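Cell division protein FtsX (Streptococcus pneumoniae serotype 2, PDB 6HEE) is the integral membrane subunit of the FtsEX ABC transporter, which takes part in cell division and is required for normal growth and cell morphology. Local coordinates at residues 55-60 with 85-90. Numbering follows the deposited sequence.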
loop_
_atom_site.group_PDB
_atom_site.type_symbol
_atom_site.label_atom_id
_atom_site.label_comp_id
_atom_site.label_asym_id
_atom_site.label_seq_id
_atom_site.Cartn_x
_atom_site.Cartn_y
_atom_site.Cartn_z
ATOM N N VAL A 55 -22.248 5.211 -7.967
ATOM C CA VAL A 55 -20.974 4.495 -7.894
ATOM C C VAL A 55 -19.885 5.484 -8.289
ATOM O O VAL A 55 -19.794 5.869 -9.456
ATOM C CB VAL A 55 -20.940 3.267 -8.815
ATOM C CG1 VAL A 55 -19.589 2.488 -8.659
ATOM C CG2 VAL A 55 -22.104 2.367 -8.510
ATOM N N THR A 56 -19.063 5.897 -7.327
ATOM C CA THR A 56 -18.067 6.939 -7.549
ATOM C C THR A 56 -16.645 6.387 -7.391
ATOM O O THR A 56 -16.300 5.799 -6.353
ATOM C CB THR A 56 -18.326 8.102 -6.574
ATOM O OG1 THR A 56 -19.732 8.417 -6.591
ATOM C CG2 THR A 56 -17.513 9.355 -6.960
ATOM N N PHE A 57 -15.818 6.596 -8.411
ATOM C CA PHE A 57 -14.421 6.157 -8.372
ATOM C C PHE A 57 -13.608 6.998 -7.392
ATOM O O PHE A 57 -13.618 8.230 -7.464
ATOM C CB PHE A 57 -13.794 6.277 -9.762
ATOM C CG PHE A 57 -12.382 5.710 -9.860
ATOM C CD1 PHE A 57 -12.166 4.336 -9.837
ATOM C CD2 PHE A 57 -11.282 6.554 -10.018
ATOM C CE1 PHE A 57 -10.863 3.793 -9.947
ATOM C CE2 PHE A 57 -9.970 6.024 -10.147
ATOM C CZ PHE A 57 -9.766 4.645 -10.106
ATOM N N SER A 58 -12.841 6.330 -6.529
ATOM C CA SER A 58 -11.886 6.987 -5.638
ATOM C C SER A 58 -10.488 6.421 -5.891
ATOM O O SER A 58 -10.219 5.268 -5.551
ATOM C CB SER A 58 -12.289 6.786 -4.178
ATOM O OG SER A 58 -11.280 7.277 -3.324
ATOM N N SER A 59 -9.580 7.238 -6.429
ATOM C CA SER A 59 -8.252 6.726 -6.774
ATOM C C SER A 59 -7.353 6.646 -5.547
ATOM O O SER A 59 -7.540 7.351 -4.540
ATOM C CB SER A 59 -7.573 7.597 -7.843
ATOM O OG SER A 59 -7.146 8.842 -7.315
ATOM N N LYS A 60 -6.353 5.772 -5.645
ATOM C CA LYS A 60 -5.384 5.651 -4.564
ATOM C C LYS A 60 -4.587 6.944 -4.387
ATOM O O LYS A 60 -4.228 7.301 -3.256
ATOM C CB LYS A 60 -4.471 4.453 -4.817
ATOM C CG LYS A 60 -3.707 4.508 -6.140
ATOM C CD LYS A 60 -3.120 3.148 -6.509
ATOM C CE LYS A 60 -1.883 3.301 -7.383
ATOM N NZ LYS A 60 -2.198 4.033 -8.655
ATOM N N LEU A 85 -2.070 1.764 -1.510
ATOM C CA LEU A 85 -3.514 1.787 -1.360
ATOM C C LEU A 85 -4.276 1.252 -2.567
ATOM O O LEU A 85 -3.719 1.026 -3.649
ATOM C CB LEU A 85 -4.012 3.196 -1.030
ATOM C CG LEU A 85 -3.315 3.846 0.170
ATOM C CD1 LEU A 85 -3.727 5.297 0.384
ATOM C CD2 LEU A 85 -3.591 2.990 1.402
ATOM N N TYR A 86 -5.553 1.043 -2.398
ATOM C CA TYR A 86 -6.277 0.488 -3.543
ATOM C C TYR A 86 -7.203 1.504 -4.164
ATOM O O TYR A 86 -7.703 2.337 -3.498
ATOM C CB TYR A 86 -7.209 -0.607 -3.064
ATOM C CG TYR A 86 -6.534 -1.895 -2.732
ATOM C CD1 TYR A 86 -6.585 -2.960 -3.582
ATOM C CD2 TYR A 86 -5.849 -2.049 -1.560
ATOM C CE1 TYR A 86 -5.962 -4.146 -3.283
ATOM C CE2 TYR A 86 -5.220 -3.227 -1.240
ATOM C CZ TYR A 86 -5.278 -4.282 -2.106
ATOM O OH TYR A 86 -4.656 -5.444 -1.806
ATOM N N ASP A 87 -7.338 1.418 -5.467
ATOM C CA ASP A 87 -8.402 2.123 -6.183
ATOM C C ASP A 87 -9.710 1.500 -5.703
ATOM O O ASP A 87 -9.790 0.294 -5.456
ATOM C CB ASP A 87 -8.361 2.026 -7.709
ATOM C CG ASP A 87 -7.159 2.685 -8.332
ATOM O OD1 ASP A 87 -6.561 3.644 -7.780
ATOM O OD2 ASP A 87 -6.840 2.233 -9.432
ATOM N N ALA A 88 -10.758 2.316 -5.599
ATOM C CA ALA A 88 -12.023 1.783 -5.108
ATOM C C ALA A 88 -13.189 2.483 -5.775
ATOM O O ALA A 88 -13.033 3.526 -6.411
ATOM C CB ALA A 88 -12.150 1.916 -3.587
ATOM N N TYR A 89 -14.360 1.869 -5.640
ATOM C CA TYR A 89 -15.639 2.509 -5.903
ATOM C C TYR A 89 -16.370 2.700 -4.572
ATOM O O TYR A 89 -16.523 1.749 -3.797
ATOM C CB TYR A 89 -16.489 1.687 -6.866
ATOM C CG TYR A 89 -15.982 1.696 -8.289
ATOM C CD1 TYR A 89 -16.035 2.847 -9.049
ATOM C CD2 TYR A 89 -15.433 0.541 -8.876
ATOM C CE1 TYR A 89 -15.541 2.877 -10.348
ATOM C CE2 TYR A 89 -14.954 0.564 -10.159
ATOM C CZ TYR A 89 -15.006 1.737 -10.889
ATOM O OH TYR A 89 -14.550 1.764 -12.178
ATOM N N ILE A 90 -16.776 3.938 -4.288
ATOM C CA ILE A 90 -17.631 4.235 -3.140
ATOM C C ILE A 90 -19.054 4.037 -3.637
ATOM O O ILE A 90 -19.514 4.779 -4.507
ATOM C CB ILE A 90 -17.437 5.668 -2.612
ATOM C CG1 ILE A 90 -15.964 6.010 -2.381
ATOM C CG2 ILE A 90 -18.302 5.923 -1.324
ATOM C CD1 ILE A 90 -15.165 4.873 -1.761
HETATM O O HOH W 1 -21.066 7.159 -4.875
#
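In the four-stranded antiparallel sheet of the FtsX extracellular domain, strand 52-58, outermost in this chain's sheet, pairs with strand 88-93, where Phe57 and Tyr89 meet as a non-hydrogen-bonded pair between the hydrogen-bonded pairs Thr56-Ile90 and Ser58-Ala88. Each flanking pair exchanges two backbone bonds; the straightest, at 179°, runs from Ser58 N to Ala88 O over 2.8 Å. Beta-branched Ile90 and Thr56 suit extended backbone, and their side chains share one face with Ser58 and Ala88; the small Ala88 and the branched Ile90 both touch Val13 of strand 11-16. A water hydrogen-bonds Thr56 OG1 and donates to Ile90 O, adding a bridge to the pair whose backbone bond runs from Thr56 N to the same Ile90 O.

On the other face the rings of Phe57 and Tyr89 form an offset edge-to-face pair, planes 63° apart, the edge of Phe57 turned to the face of Tyr89 with Phe57 CD1 3.7 Å from Tyr89 CE1. Val55 extends this apolar patch: its CG1, anti to the backbone N (chi1 -177°), lies 3.6 Å from Tyr89 CD1, while helix 41-47 packs on both residues through Leu46. Tyr89 suits this place because its ring packs while its OH hydrogen-bonds Asp22.

Where the strand gives way to helix 60-71, Ser59 is the N-cap, its short hydroxyl suited to capping a backbone N. Asp87 reaches across to the same helix start, where its negative charge would probably be favoured by the helix dipole. Its CB and CG rest against Phe57 CZ, the carboxylate inclined to the ring. The aliphatic chain of Lys60 passes obliquely across this carboxylate, CG 3.4 Å from Asp87 OD1, and that oxygen, met nearly along its C-O axis, accepts a hydrogen bond from Lys60 N at 3.0 Å.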